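Extracellular solute-binding protein family 1 (Alicyclobacillus acidocaldarius subsp. acidocaldarius, PDB 4OVJ) probably binds an extracellular solute and presents it to a membrane transporter, as a periplasmic-binding-protein-like member of solute-binding protein family 1. Local coordinates at residues I132-N137 with Q296-Y301; G286-Y291 with L363-P368; I292-F297 with T367-P372. One frame throughout, in Å; residues are numbered along the deposited sequence.

Contact 1 of 3, residues I132-N137 with Q296-Y301; sequences IPNALN and QFWSIY
Asn134 stands over the indole of Trp298, its amide plane turned 70° from the ring plane. Its CB sits above the five-membered ring, 3.6 Å from the centroid, in a CH-pi contact. Its ND2 lies over the same face, offset toward the rim. Asn134 CG takes the crowded position between the backbone N and the carbonyl carbon, and this turns the amide toward Gln296. There Asn134 ND2 donates to a lone pair of Gln296 OE1 at 3.0 Å. OE1 also accepts from Arg331, so two donors grip it. The backbone N of Asn134 is bonded to Gln296 O, which it meets from above the carbonyl plane. The segments lie on neighbouring antiparallel strands 128-144 and 293-300, which run between the two sheet regions of what is probably the two-lobed periplasmic binding protein fold, consistent with its inter-lobe connection. Ile132 and Trp298 form a hydrogen-bonded pair, with Ile132 N to Trp298 O and Trp298 N to Ile132 O both 2.9 Å. Their side chains share one face of the sheet, covered by helix 307-319. An alanine in place of Trp298 removes the ring beneath Asn134 and would probably leave that amide less firmly placed and loosen the packing on Leu317 and Leu318. Pro133 and Phe297 are the next, non-hydrogen-bonded pair. Their side chains run side by side, and Pro133 CG touches Phe297 CE2 at 3.6 Å.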
loop_
_atom_site.group_PDB
_atom_site.type_symbol
_atom_site.label_atom_id
_atom_site.label_comp_id
_atom_site.label_asym_id
_atom_site.label_seq_id
_atom_site.Cartn_x
_atom_site.Cartn_y
_atom_site.Cartn_z
ATOM N N ILE A 132 2.663 14.996 0.849
ATOM C CA ILE A 132 3.498 14.088 1.617
ATOM C C ILE A 132 2.642 12.902 2.092
ATOM O O ILE A 132 1.591 13.096 2.712
ATOM C CB ILE A 132 4.175 14.807 2.782
ATOM C CG1 ILE A 132 5.033 15.969 2.223
ATOM C CG2 ILE A 132 5.039 13.821 3.553
ATOM C CD1 ILE A 132 5.657 16.849 3.268
ATOM N N PRO A 133 3.064 11.670 1.754
ATOM C CA PRO A 133 2.293 10.512 2.188
ATOM C C PRO A 133 2.138 10.519 3.689
ATOM O O PRO A 133 3.086 10.870 4.403
ATOM C CB PRO A 133 3.147 9.327 1.723
ATOM C CG PRO A 133 3.869 9.850 0.533
ATOM C CD PRO A 133 4.203 11.265 0.901
ATOM N N ASN A 134 0.953 10.176 4.168
ATOM C CA ASN A 134 0.686 10.224 5.601
ATOM C C ASN A 134 0.709 8.850 6.277
ATOM O O ASN A 134 0.783 8.758 7.498
ATOM C CB ASN A 134 -0.607 10.995 5.907
ATOM C CG ASN A 134 -1.849 10.381 5.293
ATOM O OD1 ASN A 134 -1.872 9.217 4.891
ATOM N ND2 ASN A 134 -2.913 11.185 5.215
ATOM N N ALA A 135 0.664 7.793 5.481
ATOM C CA ALA A 135 0.656 6.430 5.991
ATOM C C ALA A 135 1.028 5.483 4.867
ATOM O O ALA A 135 0.901 5.819 3.691
ATOM C CB ALA A 135 -0.701 6.067 6.560
ATOM N N LEU A 136 1.466 4.291 5.241
ATOM C CA LEU A 136 2.120 3.373 4.325
ATOM C C LEU A 136 1.555 1.955 4.377
ATOM O O LEU A 136 0.998 1.528 5.384
ATOM C CB LEU A 136 3.594 3.280 4.701
ATOM C CG LEU A 136 4.361 4.597 4.803
ATOM C CD1 LEU A 136 5.810 4.327 5.184
ATOM C CD2 LEU A 136 4.295 5.359 3.486
ATOM N N ASN A 137 1.735 1.231 3.278
ATOM C CA ASN A 137 1.515 -0.200 3.234
ATOM C C ASN A 137 2.497 -0.803 2.232
ATOM O O ASN A 137 2.979 -0.125 1.335
ATOM C CB ASN A 137 0.079 -0.487 2.829
ATOM C CG ASN A 137 -0.463 -1.808 3.358
ATOM O OD1 ASN A 137 0.244 -2.647 3.930
ATOM N ND2 ASN A 137 -1.762 -1.984 3.168
ATOM N N GLN A 296 -2.524 7.887 1.552
ATOM C CA GLN A 296 -3.086 9.202 1.269
ATOM C C GLN A 296 -1.950 10.182 1.445
ATOM O O GLN A 296 -0.845 9.786 1.792
ATOM C CB GLN A 296 -4.214 9.604 2.233
ATOM C CG GLN A 296 -5.053 8.515 2.850
ATOM C CD GLN A 296 -5.963 9.047 3.927
ATOM O OE1 GLN A 296 -5.594 9.972 4.676
ATOM N NE2 GLN A 296 -7.146 8.477 4.027
ATOM N N PHE A 297 -2.222 11.456 1.210
ATOM C CA PHE A 297 -1.236 12.521 1.309
ATOM C C PHE A 297 -1.810 13.704 2.067
ATOM O O PHE A 297 -3.014 13.951 2.022
ATOM C CB PHE A 297 -0.852 13.072 -0.071
ATOM C CG PHE A 297 -0.196 12.092 -0.977
ATOM C CD1 PHE A 297 -0.955 11.171 -1.681
ATOM C CD2 PHE A 297 1.182 12.122 -1.184
ATOM C CE1 PHE A 297 -0.354 10.250 -2.516
ATOM C CE2 PHE A 297 1.780 11.216 -2.042
ATOM C CZ PHE A 297 1.012 10.269 -2.695
ATOM N N TRP A 298 -0.927 14.464 2.715
ATOM C CA TRP A 298 -1.242 15.813 3.160
ATOM C C TRP A 298 -0.724 16.790 2.107
ATOM O O TRP A 298 0.436 16.720 1.714
ATOM C CB TRP A 298 -0.575 16.158 4.488
ATOM C CG TRP A 298 -0.833 15.228 5.613
ATOM C CD1 TRP A 298 0.116 14.638 6.388
ATOM C CD2 TRP A 298 -2.098 14.771 6.110
ATOM N NE1 TRP A 298 -0.470 13.854 7.341
ATOM C CE2 TRP A 298 -1.830 13.911 7.193
ATOM C CE3 TRP A 298 -3.430 14.999 5.745
ATOM C CZ2 TRP A 298 -2.840 13.276 7.902
ATOM C CZ3 TRP A 298 -4.430 14.375 6.462
ATOM C CH2 TRP A 298 -4.129 13.530 7.528
ATOM N N SER A 299 -1.591 17.710 1.689
ATOM C CA SER A 299 -1.232 18.765 0.757
ATOM C C SER A 299 -1.684 20.115 1.339
ATOM O O SER A 299 -2.574 20.181 2.196
ATOM C CB SER A 299 -1.901 18.522 -0.595
ATOM O OG SER A 299 -1.399 17.367 -1.267
ATOM N N ILE A 300 -1.060 21.178 0.867
ATOM C CA ILE A 300 -1.372 22.531 1.292
ATOM C C ILE A 300 -1.819 23.340 0.072
ATOM O O ILE A 300 -1.255 23.208 -1.012
ATOM C CB ILE A 300 -0.157 23.190 1.969
ATOM C CG1 ILE A 300 0.231 22.416 3.225
ATOM C CG2 ILE A 300 -0.433 24.657 2.335
ATOM C CD1 ILE A 300 1.527 22.860 3.868
ATOM N N TYR A 301 -2.828 24.187 0.268
ATOM C CA TYR A 301 -3.319 25.063 -0.789
ATOM C C TYR A 301 -2.228 26.018 -1.245
ATOM O O TYR A 301 -1.600 26.683 -0.421
ATOM C CB TYR A 301 -4.502 25.862 -0.261
ATOM C CG TYR A 301 -5.228 26.744 -1.245
ATOM C CD1 TYR A 301 -5.371 26.385 -2.576
ATOM C CD2 TYR A 301 -5.833 27.922 -0.809
ATOM C CE1 TYR A 301 -6.065 27.196 -3.465
ATOM C CE2 TYR A 301 -6.537 28.728 -1.679
ATOM C CZ TYR A 301 -6.653 28.367 -3.002
ATOM O OH TYR A 301 -7.355 29.188 -3.860
#

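Contact 2 of 3, residues G286-Y291 with L363-P368; sequences GEEGLY and LKVATP
Glu288 lays its side chain across the end of helix 350-365, where its CG lies 3.2 Å from Val365 O. The contact joins the loop between strands 275-278 and 293-300 to the chain leaving that helix, in a protein of the periplasmic binding protein fold. Glu288 CG is anti to the backbone N (chi1 179°), and the chain then bends at chi2 (56°). The bend brings OE1 alongside Val365, 3.6 Å from its CB. It also turns the carboxylate back on its own loop. Glu288 OE2 accepts from Leu290 N through its anti lone pair, at 2.9 Å. The same oxygen forms a salt bridge with Arg157, so two donors hold it, and the positive partner probably keeps the carboxylate ionised.

Leu290 crosses Val365 obliquely. Its CD2 meets Val365 CG2 at 3.7 Å, in a small apolar patch beside the carboxylate. Thr367 N donates to Leu290 O at 3.0 Å, nearly straight and in the carbonyl plane. Ala366 CB touches Leu290 O and Tyr291 CA in passing. Tyr291 CB packs on Thr367 O at 3.4 Å, while its ring leads away to helix 185-194. Arg193 of that helix donates to Gly289 O and to Pro368 O, and so bridges the two segments from outside. Thr367 CG2 lies near Glu288 CB, and its hydroxyl is bonded to a water. This water links the segments again: it donates to Glu288 O at 2.5 Å and is hydrogen-bonded to Thr367 OG1 at 2.7 Å.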
loop_
_atom_site.group_PDB
_atom_site.type_symbol
_atom_site.label_atom_id
_atom_site.label_comp_id
_atom_site.label_asym_id
_atom_site.label_seq_id
_atom_site.Cartn_x
_atom_site.Cartn_y
_atom_site.Cartn_z
ATOM N N GLY A 286 17.022 -9.591 -11.702
ATOM C CA GLY A 286 15.927 -8.648 -11.810
ATOM C C GLY A 286 16.170 -7.311 -11.121
ATOM O O GLY A 286 17.240 -7.043 -10.567
ATOM N N GLU A 287 15.162 -6.467 -11.185
ATOM C CA GLU A 287 15.119 -5.191 -10.489
ATOM C C GLU A 287 14.339 -5.404 -9.200
ATOM O O GLU A 287 13.729 -6.462 -8.997
ATOM C CB GLU A 287 14.431 -4.144 -11.381
ATOM C CG GLU A 287 15.159 -3.969 -12.714
ATOM C CD GLU A 287 14.655 -2.831 -13.585
ATOM O OE1 GLU A 287 13.845 -2.013 -13.112
ATOM O OE2 GLU A 287 15.078 -2.761 -14.770
ATOM N N GLU A 288 14.333 -4.403 -8.334
ATOM C CA GLU A 288 13.530 -4.482 -7.119
ATOM C C GLU A 288 12.063 -4.278 -7.468
ATOM O O GLU A 288 11.691 -3.262 -8.074
ATOM C CB GLU A 288 13.986 -3.450 -6.081
ATOM C CG GLU A 288 13.184 -3.455 -4.779
ATOM C CD GLU A 288 13.167 -4.816 -4.090
ATOM O OE1 GLU A 288 14.246 -5.252 -3.636
ATOM O OE2 GLU A 288 12.080 -5.448 -3.984
ATOM N N GLY A 289 11.231 -5.247 -7.091
ATOM C CA GLY A 289 9.794 -5.143 -7.279
ATOM C C GLY A 289 9.074 -4.337 -6.221
ATOM O O GLY A 289 8.017 -3.758 -6.489
ATOM N N LEU A 290 9.613 -4.315 -5.004
ATOM C CA LEU A 290 8.864 -3.781 -3.881
ATOM C C LEU A 290 8.729 -2.268 -3.985
ATOM O O LEU A 290 9.664 -1.576 -4.374
ATOM C CB LEU A 290 9.546 -4.142 -2.572
ATOM C CG LEU A 290 8.705 -4.027 -1.298
ATOM C CD1 LEU A 290 7.523 -4.992 -1.308
ATOM C CD2 LEU A 290 9.601 -4.272 -0.086
ATOM N N TYR A 291 7.547 -1.787 -3.638
ATOM C CA TYR A 291 7.263 -0.363 -3.476
ATOM C C TYR A 291 6.455 -0.201 -2.202
ATOM O O TYR A 291 5.843 -1.150 -1.704
ATOM C CB TYR A 291 6.459 0.190 -4.656
ATOM C CG TYR A 291 5.155 -0.542 -4.895
ATOM C CD1 TYR A 291 5.131 -1.754 -5.584
ATOM C CD2 TYR A 291 3.960 -0.057 -4.385
ATOM C CE1 TYR A 291 3.945 -2.451 -5.779
ATOM C CE2 TYR A 291 2.772 -0.737 -4.585
ATOM C CZ TYR A 291 2.774 -1.944 -5.268
ATOM O OH TYR A 291 1.597 -2.621 -5.462
ATOM N N LEU A 363 11.592 -0.320 3.651
ATOM C CA LEU A 363 12.034 1.012 3.233
ATOM C C LEU A 363 13.485 1.035 2.755
ATOM O O LEU A 363 13.872 1.912 1.963
ATOM C CB LEU A 363 11.840 2.010 4.363
ATOM C CG LEU A 363 10.382 2.312 4.687
ATOM C CD1 LEU A 363 10.294 3.048 6.010
ATOM C CD2 LEU A 363 9.744 3.113 3.570
ATOM N N LYS A 364 14.287 0.077 3.218
ATOM C CA LYS A 364 15.669 -0.020 2.751
ATOM C C LYS A 364 15.784 -0.416 1.277
ATOM O O LYS A 364 16.726 -0.011 0.607
ATOM C CB LYS A 364 16.464 -0.990 3.617
ATOM C CG LYS A 364 16.635 -0.511 5.041
ATOM C CD LYS A 364 17.330 -1.582 5.871
ATOM C CE LYS A 364 17.578 -1.105 7.290
ATOM N NZ LYS A 364 18.063 -2.250 8.111
ATOM N N VAL A 365 14.830 -1.187 0.771
ATOM C CA VAL A 365 14.907 -1.716 -0.588
ATOM C C VAL A 365 13.907 -1.110 -1.562
ATOM O O VAL A 365 14.134 -1.166 -2.749
ATOM C CB VAL A 365 14.724 -3.261 -0.633
ATOM C CG1 VAL A 365 15.712 -3.941 0.302
ATOM C CG2 VAL A 365 13.296 -3.681 -0.294
ATOM N N ALA A 366 12.802 -0.546 -1.078
ATOM C CA ALA A 366 11.676 -0.243 -1.962
ATOM C C ALA A 366 12.040 0.864 -2.942
ATOM O O ALA A 366 12.796 1.778 -2.621
ATOM C CB ALA A 366 10.455 0.150 -1.148
ATOM N N THR A 367 11.507 0.767 -4.143
ATOM C CA THR A 367 11.664 1.823 -5.127
ATOM C C THR A 367 10.312 2.500 -5.307
ATOM O O THR A 367 9.304 2.007 -4.809
ATOM C CB THR A 367 12.178 1.265 -6.455
ATOM O OG1 THR A 367 11.185 0.434 -7.026
ATOM C CG2 THR A 367 13.453 0.463 -6.252
ATOM N N PRO A 368 10.283 3.642 -6.010
ATOM C CA PRO A 368 9.029 4.371 -6.098
ATOM C C PRO A 368 7.901 3.574 -6.746
ATOM O O PRO A 368 8.119 2.778 -7.660
ATOM C CB PRO A 368 9.388 5.583 -6.964
ATOM C CG PRO A 368 10.834 5.807 -6.676
ATOM C CD PRO A 368 11.403 4.415 -6.570
HETATM O O HOH W 1 12.011 -1.040 -9.173
#

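Contact 3 of 3, residues I292-F297 with T367-P372; sequences IKPSQF and TPIDPP
Thr367 enters the contact through its backbone, with its side chain directed away. Its carbonyl O lies too far from Ile292 N for a direct bond, and a water bridges them. The water donates to Thr367 O at 2.8 Å and accepts from Ile292 N at 2.9 Å. Pro368 carries the chain on to Ile369, where a second water takes up the link. This one donates to Ile292 O at 3.0 Å and accepts only a weak bond from Ile369 N. Both backbone polar groups of Ile292 are thus bridged by water to the other segment.

The segments join the start of strand 293-300 to the loop between helices 350-365 and 377-392. In the two-lobed fold expected of this family, strand 293-300 pairs with strand 128-144 where the chain passes between the lobes, and the loop packs beside it.

Ile369 supplies the side-chain contact. Its CG1 is anti to the backbone N (chi1 -170°), and CD1 continues the extended line (chi2 171°). The branch therefore reaches out to the strand and meets Pro294 tip to tip, with Ile369 CD1 3.8 Å from Pro294 CD. The same methyl lies 4.2 Å from Lys293 CA, and it also comes near Lys293 CG. Ile369 CB faces Ile292 O at 4.1 Å. Beyond it, Asp370 OD1 forms a salt bridge with Arg193, and its carbonyl O accepts from Tyr89 OH.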
loop_
_atom_site.group_PDB
_atom_site.type_symbol
_atom_site.label_atom_id
_atom_site.label_comp_id
_atom_site.label_asym_id
_atom_site.label_seq_id
_atom_site.Cartn_x
_atom_site.Cartn_y
_atom_site.Cartn_z
ATOM N N ILE A 292 6.451 1.014 -1.690
ATOM C CA ILE A 292 5.602 1.385 -0.577
ATOM C C ILE A 292 4.407 2.123 -1.156
ATOM O O ILE A 292 4.568 3.074 -1.900
ATOM C CB ILE A 292 6.339 2.302 0.423
ATOM C CG1 ILE A 292 7.719 1.750 0.776
ATOM C CG2 ILE A 292 5.496 2.490 1.672
ATOM C CD1 ILE A 292 7.719 0.349 1.333
ATOM N N LYS A 293 3.211 1.690 -0.799
ATOM C CA LYS A 293 2.002 2.334 -1.287
ATOM C C LYS A 293 1.641 3.443 -0.307
ATOM O O LYS A 293 1.462 3.175 0.872
ATOM C CB LYS A 293 0.872 1.318 -1.354
ATOM C CG LYS A 293 -0.447 1.860 -1.879
ATOM C CD LYS A 293 -1.473 0.736 -1.971
ATOM C CE LYS A 293 -2.883 1.284 -2.058
ATOM N NZ LYS A 293 -3.139 1.854 -3.403
ATOM N N PRO A 294 1.551 4.696 -0.785
ATOM C CA PRO A 294 1.070 5.769 0.076
ATOM C C PRO A 294 -0.443 5.679 0.242
ATOM O O PRO A 294 -1.181 5.618 -0.748
ATOM C CB PRO A 294 1.483 7.026 -0.686
ATOM C CG PRO A 294 1.407 6.623 -2.121
ATOM C CD PRO A 294 1.755 5.157 -2.178
ATOM N N SER A 295 -0.923 5.643 1.478
ATOM C CA SER A 295 -2.356 5.503 1.691
ATOM C C SER A 295 -3.087 6.747 1.198
ATOM O O SER A 295 -4.134 6.666 0.560
ATOM C CB SER A 295 -2.645 5.303 3.170
ATOM O OG SER A 295 -1.940 4.168 3.632
ATOM N N GLN A 296 -2.524 7.887 1.552
ATOM C CA GLN A 296 -3.086 9.202 1.269
ATOM C C GLN A 296 -1.950 10.182 1.445
ATOM O O GLN A 296 -0.845 9.786 1.792
ATOM C CB GLN A 296 -4.214 9.604 2.233
ATOM C CG GLN A 296 -5.053 8.515 2.850
ATOM C CD GLN A 296 -5.963 9.047 3.927
ATOM O OE1 GLN A 296 -5.594 9.972 4.676
ATOM N NE2 GLN A 296 -7.146 8.477 4.027
ATOM N N PHE A 297 -2.222 11.456 1.210
ATOM C CA PHE A 297 -1.236 12.521 1.309
ATOM C C PHE A 297 -1.810 13.704 2.067
ATOM O O PHE A 297 -3.014 13.951 2.022
ATOM C CB PHE A 297 -0.852 13.072 -0.071
ATOM C CG PHE A 297 -0.196 12.092 -0.977
ATOM C CD1 PHE A 297 -0.955 11.171 -1.681
ATOM C CD2 PHE A 297 1.182 12.122 -1.184
ATOM C CE1 PHE A 297 -0.354 10.250 -2.516
ATOM C CE2 PHE A 297 1.780 11.216 -2.042
ATOM C CZ PHE A 297 1.012 10.269 -2.695
ATOM N N THR A 367 11.507 0.767 -4.143
ATOM C CA THR A 367 11.664 1.823 -5.127
ATOM C C THR A 367 10.312 2.500 -5.307
ATOM O O THR A 367 9.304 2.007 -4.809
ATOM C CB THR A 367 12.178 1.265 -6.455
ATOM O OG1 THR A 367 11.185 0.434 -7.026
ATOM C CG2 THR A 367 13.453 0.463 -6.252
ATOM N N PRO A 368 10.283 3.642 -6.010
ATOM C CA PRO A 368 9.029 4.371 -6.098
ATOM C C PRO A 368 7.901 3.574 -6.746
ATOM O O PRO A 368 8.119 2.778 -7.660
ATOM C CB PRO A 368 9.388 5.583 -6.964
ATOM C CG PRO A 368 10.834 5.807 -6.676
ATOM C CD PRO A 368 11.403 4.415 -6.570
ATOM N N ILE A 369 6.698 3.824 -6.261
ATOM C CA ILE A 369 5.488 3.259 -6.828
ATOM C C ILE A 369 5.333 3.727 -8.283
ATOM O O ILE A 369 5.786 4.821 -8.650
ATOM C CB ILE A 369 4.275 3.661 -5.951
ATOM C CG1 ILE A 369 3.023 2.890 -6.359
ATOM C CG2 ILE A 369 4.052 5.175 -5.982
ATOM C CD1 ILE A 369 1.860 3.072 -5.400
ATOM N N ASP A 370 4.709 2.891 -9.107
ATOM C CA ASP A 370 4.405 3.244 -10.485
ATOM C C ASP A 370 3.447 4.429 -10.524
ATOM O O ASP A 370 2.718 4.686 -9.557
ATOM C CB ASP A 370 3.669 2.112 -11.203
ATOM C CG ASP A 370 4.549 0.896 -11.536
ATOM O OD1 ASP A 370 5.756 0.850 -11.213
ATOM O OD2 ASP A 370 3.984 -0.035 -12.166
ATOM N N PRO A 371 3.407 5.136 -11.658
ATOM C CA PRO A 371 2.408 6.197 -11.797
ATOM C C PRO A 371 0.970 5.701 -11.609
ATOM O O PRO A 371 0.702 4.493 -11.753
ATOM C CB PRO A 371 2.611 6.688 -13.235
ATOM C CG PRO A 371 4.003 6.294 -13.585
ATOM C CD PRO A 371 4.304 5.049 -12.825
ATOM N N PRO A 372 0.036 6.619 -11.292
ATOM C CA PRO A 372 -1.348 6.198 -11.080
ATOM C C PRO A 372 -1.885 5.484 -12.322
ATOM O O PRO A 372 -1.493 5.827 -13.438
ATOM C CB PRO A 372 -2.088 7.523 -10.826
ATOM C CG PRO A 372 -1.026 8.481 -10.404
ATOM C CD PRO A 372 0.186 8.080 -11.190
HETATM O O HOH W 2 8.381 3.098 -2.379
HETATM O O HOH W 3 6.439 5.080 -3.210
#

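Contact 1 is the buried one: six of its seven touching residues are inside the protein. Contacts 2 and 3 are only partly buried. Contacts 1 and 3 both use strand 293-300, and their segments overlap at Gln296-Phe297, with centres about 10 Å apart. The segments of contacts 2 and 3 overlap at Thr367-Pro368 and follow one chain past helix 350-365. Chemistry changes with place. In the sheet, direct backbone bonds combine with an amide pair and an aromatic face. At the helix end, one direct backbone bond is joined by a carboxylate and a water. In contact 3, two waters and one isoleucine carry the contact. Ile292 links all three, packing on Leu136, Leu363 and Ala366.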